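Local atomic coordinates of glycoside Hydrolase (Bacteroides uniformis, PDB entry 5TA0), a protein that probably hydrolyses agarose, as a glycoside hydrolase of family GH86 from a human intestinal symbiont. Residues Tyr294-Asn299 against Leu452-Val457; Val475-Leu480 against Thr502-Ala507; Leu566-Gly571 against Phe625-Gly630. One frame throughout, in Å; residues are numbered along the deposited sequence.

Contacts 1 and 2 adjoin, their centres 13 Å apart, and bond directly: K296 NZ of contact 1 forms a salt bridge with E506 OE2 of contact 2 (2.8 Å), and V457 O probably accepts from L503 N (2.9 Å). Contact 1 joins the alpha/beta barrel to the beta-sandwich; contact 2 lies within the sandwich. Contact 3 lies in the C-terminal beta region, its centre 22 Å from that of contact 1 and 35 Å from that of contact 2, and it touches neither; the nearest atoms are about 7 Å and 17 Å away. The agarose fragment occupies the barrel. The Y294 side chain is about 13 Å from a bound galactose.

Contact 1. Residues Tyr294-Asn299 against Leu452-Val457; sequences YRKGSN and LDFKPV. With EDO (1,2-ethanediol), chain U.
G297 and L452 mark the closest approach of the two backbones, their CA atoms 6.8 Å apart; no direct hydrogen bond spans the gap. G297 is the N-cap of helix 298-315, and its N is bonded to Q356 OE1. L452 spreads its two methyls over this turn, CD2 lying 3.9 Å from G297 N and CD1 resting near G297 CA. The same CD2 touches the aliphatic part of K296, 4.1 Å from CG. K296 starts with CG between its backbone N and carbonyl carbon (chi1 63°), runs straight to CE and then bends, so that NZ turns to a water that it meets at 2.7 Å. This water donates to L452 O (2.8 Å), bridging the segments, while the ammonium also pairs with E506. In the fold, the turn that leads from the barrel strand 277-285 region into helix 298-315 here meets the sandwich loop joining strands 444-451 and 457-464. Farther out, the Y294 and F454 rings slide past each other obliquely, planes 32° apart, with Y294 CE2 and F454 CE1 in contact at 3.8 Å. Hydroxyl Y294 OH is held by Q292. F454 lies toward solvent, and L452 O sits above one face of its ring, offset toward the rim. On the side of the turn remote from the sandwich, N299 OD1 accepts from O1 of an ethanediol (2.9 Å), probably a crystallisation additive, and N299 ND2 donates to F603 O; with an alanine here, the F603 carbonyl would probably lose its donor and the diol one of its partners.

Contact 2. Residues Val475-Leu480 against Thr502-Ala507; sequences VRHLYL and TLETEA
E504 N donates to H477 NE2 over 3.2 Å, a nearly straight bond (170°) whose donor lies in the imidazole plane, at the ring edge. The H477 ring reaches the turn because CG is anti to the backbone N (chi1 -173°). Around its outer end gather E504 CG, 3.7 Å from CE1, and L503 CD1, 3.7 Å from NE2. Y479 CD1 sits above the centre of one imidazole face, and F501 meets the ring edge-to-face. Y479 also sets its CB against E504 CB (3.5 Å), while its hydroxyl goes to D491. A507 CB points toward strand 472-481 and lies 3.2 Å from L478 O. E504 to A507 form a type II beta turn, closed by A507 N to E504 O, that carries the chain from edge strand 500-503 into 508-514, the neighbour of 472-481; the contact thus sets 500-503 and its turn against 472-481, the strand next to the opposite edge of the sheet. Two waters complete the seam: one joins L480 N to T505 O, the other donates to L480 O and to E504 OE2 (2.8 Å). Since NE2 acts as acceptor, it carries no proton in this bond; the histidine is therefore probably neutral with its hydrogen on ND1, and protonation at NE2 would be expected to cost the turn its direct link to the strand.

Contact 3. Residues Leu566-Gly571 against Phe625-Gly630; sequences LGRNHG and FPDNGG. With EDO (1,2-ethanediol), chain P.
R568 turns the edge of its guanidinium to the loop 625-630 and one face to F625. The chain bends at chi3 (78°), which brings NE and NH1 side-on to a single acceptor, G629 O, at 2.9 and 2.7 Å; both bonds lie in the guanidinium plane, and NH1 comes in on a carbonyl lone pair. NH2 forms a salt bridge with D627 OD1 (2.8 Å). The carboxylate stands almost perpendicular to the guanidinium, planes 79° apart, and OD1 is met from above the carboxylate plane; weak bonds run from NH1 to the same oxygen and to D627 O. S573 has a second hold on both partners, its O accepting from R568 NH2 and its N donating to D627 OD2. With its planar group gripped in this way, the arginine can hardly rotate. F625 CG lies over the guanidinium face, the ring inclined 61° to it, and CD1 comes within 3.3 Å of NH2. At the other end of the ring, L566 CD2 touches CZ edge-on (3.8 Å). G630 passes close against the strand, its CA 3.3 Å from G567 O; a CB there would be expected to collide with that oxygen. A water spans D627 OD2 and G571 O. Strand 558-568 runs between 631-642 and 602-609 in the five-stranded sheet, and the loop gripped by R568 crosses over from strand 619-624 of the adjoining four-stranded sheet to 631-642, whose V632 packs against both L566 and F625.

Contact 1. Residues Tyr294-Asn299 against Leu452-Val457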
loop_
_atom_site.group_PDB
_atom_site.type_symbol
_atom_site.label_atom_id
_atom_site.label_comp_id
_atom_site.label_asym_id
_atom_site.label_seq_id
_atom_site.Cartn_x
_atom_site.Cartn_y
_atom_site.Cartn_z
ATOM N N TYR A 294 -6.799 -13.947 0.005
ATOM C CA TYR A 294 -6.819 -12.492 0.189
ATOM C C TYR A 294 -5.862 -12.000 1.248
ATOM O O TYR A 294 -5.617 -12.669 2.261
ATOM C CB TYR A 294 -8.232 -12.036 0.537
ATOM C CG TYR A 294 -9.149 -12.170 -0.663
ATOM C CD1 TYR A 294 -8.951 -11.392 -1.796
ATOM C CD2 TYR A 294 -10.169 -13.112 -0.707
ATOM C CE1 TYR A 294 -9.739 -11.530 -2.911
ATOM C CE2 TYR A 294 -10.961 -13.240 -1.824
ATOM C CZ TYR A 294 -10.758 -12.459 -2.920
ATOM O OH TYR A 294 -11.534 -12.568 -4.042
ATOM N N ARG A 295 -5.304 -10.825 0.980
ATOM C CA ARG A 295 -4.633 -10.011 1.978
ATOM C C ARG A 295 -5.610 -8.985 2.578
ATOM O O ARG A 295 -5.537 -8.679 3.781
ATOM C CB ARG A 295 -3.454 -9.287 1.357
ATOM C CG ARG A 295 -2.386 -10.218 0.804
ATOM C CD ARG A 295 -1.169 -9.455 0.330
ATOM N NE ARG A 295 -0.194 -10.349 -0.272
ATOM C CZ ARG A 295 0.821 -10.942 0.354
ATOM N NH1 ARG A 295 1.082 -10.730 1.644
ATOM N NH2 ARG A 295 1.595 -11.762 -0.345
ATOM N N LYS A 296 -6.470 -8.396 1.737
ATOM C CA LYS A 296 -7.432 -7.431 2.235
ATOM C C LYS A 296 -8.197 -8.036 3.404
ATOM O O LYS A 296 -8.486 -9.248 3.430
ATOM C CB LYS A 296 -8.369 -6.920 1.153
ATOM C CG LYS A 296 -9.297 -7.947 0.476
ATOM C CD LYS A 296 -10.095 -7.229 -0.607
ATOM C CE LYS A 296 -10.924 -8.146 -1.479
ATOM N NZ LYS A 296 -12.279 -8.404 -0.913
ATOM N N GLY A 297 -8.450 -7.214 4.409
ATOM C CA GLY A 297 -8.954 -7.692 5.687
ATOM C C GLY A 297 -7.866 -7.981 6.679
ATOM O O GLY A 297 -6.833 -7.302 6.697
ATOM N N SER A 298 -8.080 -8.972 7.550
ATOM C CA SER A 298 -7.216 -9.161 8.698
ATOM C C SER A 298 -5.784 -9.595 8.378
ATOM O O SER A 298 -4.879 -9.387 9.198
ATOM C CB SER A 298 -7.818 -10.148 9.712
ATOM O OG SER A 298 -7.693 -11.520 9.299
ATOM N N ASN A 299 -5.599 -10.266 7.238
ATOM C CA ASN A 299 -4.248 -10.756 6.876
ATOM C C ASN A 299 -3.228 -9.607 6.725
ATOM O O ASN A 299 -2.195 -9.612 7.378
ATOM C CB ASN A 299 -4.350 -11.634 5.623
ATOM C CG ASN A 299 -3.012 -12.146 5.131
ATOM O OD1 ASN A 299 -2.497 -11.681 4.114
ATOM N ND2 ASN A 299 -2.415 -13.069 5.864
ATOM N N LEU A 452 -15.913 -5.828 2.770
ATOM C CA LEU A 452 -15.036 -7.000 2.717
ATOM C C LEU A 452 -15.811 -8.323 2.628
ATOM O O LEU A 452 -15.208 -9.361 2.367
ATOM C CB LEU A 452 -14.123 -7.047 3.940
ATOM C CG LEU A 452 -13.070 -5.935 4.014
ATOM C CD1 LEU A 452 -12.495 -5.899 5.416
ATOM C CD2 LEU A 452 -11.951 -6.115 2.973
ATOM N N ASP A 453 -17.132 -8.290 2.825
ATOM C CA ASP A 453 -17.945 -9.508 2.734
ATOM C C ASP A 453 -18.241 -9.840 1.267
ATOM O O ASP A 453 -18.131 -9.004 0.369
ATOM C CB ASP A 453 -19.239 -9.336 3.549
ATOM C CG ASP A 453 -19.834 -10.657 4.049
ATOM O OD1 ASP A 453 -19.331 -11.753 3.701
ATOM O OD2 ASP A 453 -20.815 -10.541 4.801
ATOM N N PHE A 454 -18.617 -11.104 1.053
ATOM C CA PHE A 454 -18.882 -11.683 -0.266
ATOM C C PHE A 454 -20.381 -11.797 -0.562
ATOM O O PHE A 454 -20.819 -12.659 -1.343
ATOM C CB PHE A 454 -18.165 -13.028 -0.365
ATOM C CG PHE A 454 -16.707 -12.898 -0.130
ATOM C CD1 PHE A 454 -15.872 -12.451 -1.137
ATOM C CD2 PHE A 454 -16.200 -13.087 1.119
ATOM C CE1 PHE A 454 -14.521 -12.274 -0.907
ATOM C CE2 PHE A 454 -14.865 -12.904 1.368
ATOM C CZ PHE A 454 -14.021 -12.501 0.350
ATOM N N LYS A 455 -21.147 -10.890 0.024
ATOM C CA LYS A 455 -22.556 -10.721 -0.261
ATOM C C LYS A 455 -22.892 -9.263 -0.009
ATOM O O LYS A 455 -22.104 -8.560 0.643
ATOM C CB LYS A 455 -23.414 -11.607 0.650
ATOM C CG LYS A 455 -23.212 -11.394 2.130
ATOM C CD LYS A 455 -24.124 -12.327 2.940
ATOM C CE LYS A 455 -23.968 -12.106 4.438
ATOM N NZ LYS A 455 -22.729 -12.699 5.014
ATOM N N PRO A 456 -24.054 -8.811 -0.491
ATOM C CA PRO A 456 -24.492 -7.444 -0.196
ATOM C C PRO A 456 -24.767 -7.264 1.285
ATOM O O PRO A 456 -25.099 -8.239 1.966
ATOM C CB PRO A 456 -25.763 -7.291 -1.028
ATOM C CG PRO A 456 -25.640 -8.326 -2.109
ATOM C CD PRO A 456 -24.958 -9.467 -1.461
ATOM N N VAL A 457 -24.578 -6.042 1.788
ATOM C CA VAL A 457 -24.787 -5.716 3.187
ATOM C C VAL A 457 -25.699 -4.482 3.241
ATOM O O VAL A 457 -25.429 -3.439 2.620
ATOM C CB VAL A 457 -23.443 -5.466 3.915
ATOM C CG1 VAL A 457 -23.674 -5.067 5.368
ATOM C CG2 VAL A 457 -22.569 -6.702 3.858
HETATM C C1 EDO U . -3.081 -13.974 0.934
HETATM O O1 EDO U . -2.300 -13.756 2.087
HETATM C C2 EDO U . -2.199 -14.419 -0.202
HETATM O O2 EDO U . -2.513 -13.569 -1.275
HETATM O O HOH W 1 -12.545 -9.560 1.547
#

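Contact 2. Residues Val475-Leu480 against Thr502-Ala507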
loop_
_atom_site.group_PDB
_atom_site.type_symbol
_atom_site.label_atom_id
_atom_site.label_comp_id
_atom_site.label_asym_id
_atom_site.label_seq_id
_atom_site.Cartn_x
_atom_site.Cartn_y
_atom_site.Cartn_z
ATOM N N VAL A 475 -24.580 10.047 -4.287
ATOM C CA VAL A 475 -24.140 8.687 -4.009
ATOM C C VAL A 475 -23.342 8.186 -5.185
ATOM O O VAL A 475 -23.785 8.271 -6.332
ATOM C CB VAL A 475 -25.347 7.739 -3.812
ATOM C CG1 VAL A 475 -24.913 6.288 -3.610
ATOM C CG2 VAL A 475 -26.224 8.240 -2.661
ATOM N N ARG A 476 -22.165 7.642 -4.902
ATOM C CA ARG A 476 -21.334 6.955 -5.900
ATOM C C ARG A 476 -21.117 5.523 -5.418
ATOM O O ARG A 476 -20.700 5.312 -4.284
ATOM C CB ARG A 476 -19.987 7.645 -6.032
ATOM C CG ARG A 476 -20.038 9.146 -6.265
ATOM C CD ARG A 476 -18.644 9.717 -6.206
ATOM N NE ARG A 476 -18.637 11.165 -6.342
ATOM C CZ ARG A 476 -17.538 11.899 -6.210
ATOM N NH1 ARG A 476 -16.381 11.322 -5.921
ATOM N NH2 ARG A 476 -17.597 13.211 -6.354
ATOM N N HIS A 477 -21.466 4.533 -6.249
ATOM C CA HIS A 477 -21.453 3.130 -5.843
ATOM C C HIS A 477 -20.770 2.324 -6.949
ATOM O O HIS A 477 -21.248 2.303 -8.103
ATOM C CB HIS A 477 -22.898 2.655 -5.635
ATOM C CG HIS A 477 -23.049 1.286 -5.052
ATOM N ND1 HIS A 477 -24.221 0.569 -5.194
ATOM C CD2 HIS A 477 -22.221 0.501 -4.332
ATOM C CE1 HIS A 477 -24.112 -0.583 -4.567
ATOM N NE2 HIS A 477 -22.907 -0.654 -4.031
ATOM N N LEU A 478 -19.642 1.695 -6.596
ATOM C CA LEU A 478 -18.835 0.901 -7.513
ATOM C C LEU A 478 -18.986 -0.569 -7.174
ATOM O O LEU A 478 -18.602 -1.002 -6.093
ATOM C CB LEU A 478 -17.370 1.318 -7.450
ATOM C CG LEU A 478 -16.454 0.582 -8.430
ATOM C CD1 LEU A 478 -16.791 0.889 -9.875
ATOM C CD2 LEU A 478 -15.015 0.970 -8.132
ATOM N N TYR A 479 -19.573 -1.338 -8.108
ATOM C CA TYR A 479 -19.895 -2.747 -7.863
ATOM C C TYR A 479 -19.862 -3.537 -9.175
ATOM O O TYR A 479 -19.770 -2.959 -10.259
ATOM C CB TYR A 479 -21.301 -2.861 -7.204
ATOM C CG TYR A 479 -22.445 -2.346 -8.042
ATOM C CD1 TYR A 479 -22.797 -0.994 -8.031
ATOM C CD2 TYR A 479 -23.161 -3.211 -8.880
ATOM C CE1 TYR A 479 -23.847 -0.508 -8.814
ATOM C CE2 TYR A 479 -24.207 -2.740 -9.658
ATOM C CZ TYR A 479 -24.551 -1.392 -9.622
ATOM O OH TYR A 479 -25.589 -0.912 -10.409
ATOM N N LEU A 480 -20.010 -4.853 -9.036
ATOM C CA LEU A 480 -20.032 -5.772 -10.161
ATOM C C LEU A 480 -21.471 -6.107 -10.578
ATOM O O LEU A 480 -22.272 -6.550 -9.745
ATOM C CB LEU A 480 -19.290 -7.055 -9.816
ATOM C CG LEU A 480 -19.274 -8.186 -10.863
ATOM C CD1 LEU A 480 -18.487 -7.775 -12.095
ATOM C CD2 LEU A 480 -18.695 -9.431 -10.220
ATOM N N THR A 502 -27.928 -0.321 0.461
ATOM C CA THR A 502 -27.408 -1.673 0.305
ATOM C C THR A 502 -26.091 -1.585 -0.466
ATOM O O THR A 502 -26.075 -1.240 -1.638
ATOM C CB THR A 502 -28.394 -2.576 -0.439
ATOM O OG1 THR A 502 -29.590 -2.669 0.352
ATOM C CG2 THR A 502 -27.831 -3.975 -0.641
ATOM N N LEU A 503 -25.007 -1.910 0.233
ATOM C CA LEU A 503 -23.680 -1.924 -0.385
ATOM C C LEU A 503 -23.455 -3.308 -0.978
ATOM O O LEU A 503 -23.597 -4.319 -0.297
ATOM C CB LEU A 503 -22.637 -1.592 0.677
ATOM C CG LEU A 503 -21.198 -1.437 0.194
ATOM C CD1 LEU A 503 -20.992 -0.399 -0.881
ATOM C CD2 LEU A 503 -20.351 -1.108 1.415
ATOM N N GLU A 504 -23.123 -3.346 -2.260
ATOM C CA GLU A 504 -22.984 -4.604 -2.990
ATOM C C GLU A 504 -21.770 -5.415 -2.568
ATOM O O GLU A 504 -20.933 -4.952 -1.792
ATOM C CB GLU A 504 -22.987 -4.366 -4.495
ATOM C CG GLU A 504 -24.393 -4.237 -5.083
ATOM C CD GLU A 504 -25.211 -5.513 -4.931
ATOM O OE1 GLU A 504 -26.431 -5.400 -4.726
ATOM O OE2 GLU A 504 -24.624 -6.602 -4.964
ATOM N N THR A 505 -21.726 -6.659 -3.021
ATOM C CA THR A 505 -20.650 -7.596 -2.724
ATOM C C THR A 505 -19.284 -6.965 -3.036
ATOM O O THR A 505 -19.046 -6.507 -4.148
ATOM C CB THR A 505 -20.821 -8.838 -3.592
ATOM O OG1 THR A 505 -22.088 -9.423 -3.270
ATOM C CG2 THR A 505 -19.719 -9.823 -3.396
ATOM N N GLU A 506 -18.417 -6.915 -2.031
ATOM C CA GLU A 506 -17.054 -6.346 -2.208
ATOM C C GLU A 506 -17.056 -4.934 -2.814
ATOM O O GLU A 506 -16.083 -4.523 -3.454
ATOM C CB GLU A 506 -16.158 -7.308 -3.007
ATOM C CG GLU A 506 -15.859 -8.604 -2.302
ATOM C CD GLU A 506 -15.009 -9.516 -3.152
ATOM O OE1 GLU A 506 -15.563 -10.113 -4.118
ATOM O OE2 GLU A 506 -13.784 -9.611 -2.912
ATOM N N ALA A 507 -18.126 -4.163 -2.605
ATOM C CA ALA A 507 -18.306 -2.903 -3.262
ATOM C C ALA A 507 -17.825 -1.736 -2.386
ATOM O O ALA A 507 -17.533 -1.904 -1.190
ATOM C CB ALA A 507 -19.781 -2.709 -3.650
HETATM O O HOH W 2 -20.395 -6.212 -6.536
HETATM O O HOH W 3 -22.716 -7.252 -6.908
#

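Contact 3. Residues Leu566-Gly571 against Phe625-Gly630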
loop_
_atom_site.group_PDB
_atom_site.type_symbol
_atom_site.label_atom_id
_atom_site.label_comp_id
_atom_site.label_asym_id
_atom_site.label_seq_id
_atom_site.Cartn_x
_atom_site.Cartn_y
_atom_site.Cartn_z
ATOM N N LEU A 566 -2.691 -13.495 15.053
ATOM C CA LEU A 566 -2.636 -14.955 15.265
ATOM C C LEU A 566 -2.254 -15.623 13.957
ATOM O O LEU A 566 -2.824 -15.310 12.920
ATOM C CB LEU A 566 -3.989 -15.486 15.735
ATOM C CG LEU A 566 -4.577 -14.882 17.003
ATOM C CD1 LEU A 566 -5.890 -15.584 17.323
ATOM C CD2 LEU A 566 -3.601 -14.965 18.163
ATOM N N GLY A 567 -1.296 -16.549 14.029
ATOM C CA GLY A 567 -0.945 -17.403 12.898
ATOM C C GLY A 567 -1.087 -18.854 13.321
ATOM O O GLY A 567 -0.242 -19.335 14.068
ATOM N N ARG A 568 -2.159 -19.504 12.869
ATOM C CA ARG A 568 -2.442 -20.894 13.289
ATOM C C ARG A 568 -2.978 -21.652 12.107
ATOM O O ARG A 568 -3.737 -21.130 11.304
ATOM C CB ARG A 568 -3.472 -20.968 14.417
ATOM C CG ARG A 568 -3.202 -20.026 15.582
ATOM C CD ARG A 568 -4.004 -20.426 16.803
ATOM N NE ARG A 568 -3.404 -21.564 17.475
ATOM C CZ ARG A 568 -3.994 -22.300 18.420
ATOM N NH1 ARG A 568 -3.304 -23.284 18.980
ATOM N NH2 ARG A 568 -5.246 -22.067 18.786
ATOM N N ASN A 569 -2.626 -22.938 12.053
ATOM C CA ASN A 569 -3.281 -23.848 11.118
ATOM C C ASN A 569 -4.792 -23.874 11.285
ATOM O O ASN A 569 -5.324 -23.604 12.367
ATOM C CB ASN A 569 -2.699 -25.270 11.257
ATOM C CG ASN A 569 -1.326 -25.400 10.636
ATOM O OD1 ASN A 569 -0.964 -24.631 9.755
ATOM N ND2 ASN A 569 -0.552 -26.388 11.083
ATOM N N HIS A 570 -5.493 -24.153 10.193
ATOM C CA HIS A 570 -6.936 -24.275 10.214
ATOM C C HIS A 570 -7.360 -25.401 11.150
ATOM O O HIS A 570 -6.652 -26.385 11.290
ATOM C CB HIS A 570 -7.489 -24.530 8.818
ATOM C CG HIS A 570 -7.305 -23.377 7.886
ATOM N ND1 HIS A 570 -7.792 -22.117 8.159
ATOM C CD2 HIS A 570 -6.711 -23.303 6.675
ATOM C CE1 HIS A 570 -7.509 -21.315 7.145
ATOM N NE2 HIS A 570 -6.853 -22.008 6.237
ATOM N N GLY A 571 -8.467 -25.188 11.839
ATOM C CA GLY A 571 -8.934 -26.144 12.860
ATOM C C GLY A 571 -8.542 -25.779 14.278
ATOM O O GLY A 571 -9.087 -26.321 15.242
ATOM N N PHE A 625 -5.021 -20.494 25.104
ATOM C CA PHE A 625 -5.695 -21.273 24.078
ATOM C C PHE A 625 -5.951 -22.689 24.586
ATOM O O PHE A 625 -5.173 -23.184 25.405
ATOM C CB PHE A 625 -4.824 -21.339 22.821
ATOM C CG PHE A 625 -4.664 -20.009 22.112
ATOM C CD1 PHE A 625 -5.478 -19.678 21.032
ATOM C CD2 PHE A 625 -3.708 -19.097 22.535
ATOM C CE1 PHE A 625 -5.319 -18.453 20.367
ATOM C CE2 PHE A 625 -3.560 -17.867 21.884
ATOM C CZ PHE A 625 -4.372 -17.555 20.817
ATOM N N PRO A 626 -7.014 -23.336 24.069
ATOM C CA PRO A 626 -7.357 -24.715 24.477
ATOM C C PRO A 626 -6.569 -25.803 23.737
ATOM O O PRO A 626 -6.674 -26.984 24.097
ATOM C CB PRO A 626 -8.830 -24.811 24.112
ATOM C CG PRO A 626 -8.969 -23.951 22.900
ATOM C CD PRO A 626 -8.063 -22.774 23.201
ATOM N N ASP A 627 -5.775 -25.424 22.736
ATOM C CA ASP A 627 -5.140 -26.374 21.822
ATOM C C ASP A 627 -3.707 -25.958 21.485
ATOM O O ASP A 627 -3.301 -24.815 21.758
ATOM C CB ASP A 627 -5.988 -26.554 20.565
ATOM C CG ASP A 627 -6.452 -25.228 19.946
ATOM O OD1 ASP A 627 -6.053 -24.133 20.436
ATOM O OD2 ASP A 627 -7.243 -25.289 18.998
ATOM N N ASN A 628 -2.926 -26.905 20.970
ATOM C CA ASN A 628 -1.511 -26.698 20.675
ATOM C C ASN A 628 -1.295 -26.211 19.249
ATOM O O ASN A 628 -2.005 -26.634 18.341
ATOM C CB ASN A 628 -0.727 -28.015 20.819
ATOM C CG ASN A 628 -0.648 -28.491 22.248
ATOM O OD1 ASN A 628 -0.256 -27.747 23.142
ATOM N ND2 ASN A 628 -1.009 -29.751 22.473
ATOM N N GLY A 629 -0.303 -25.332 19.071
ATOM C CA GLY A 629 0.217 -25.034 17.739
ATOM C C GLY A 629 0.054 -23.590 17.344
ATOM O O GLY A 629 -0.880 -22.904 17.751
ATOM N N GLY A 630 0.966 -23.165 16.490
ATOM C CA GLY A 630 0.932 -21.816 15.936
ATOM C C GLY A 630 1.529 -20.795 16.887
ATOM O O GLY A 630 2.148 -21.118 17.898
HETATM C C1 EDO P . -10.396 -19.622 10.010
HETATM O O1 EDO P . -10.578 -20.419 8.830
HETATM C C2 EDO P . -9.935 -20.548 11.120
HETATM O O2 EDO P . -8.725 -21.214 10.734
HETATM O O HOH W 4 -8.206 -27.651 17.945
#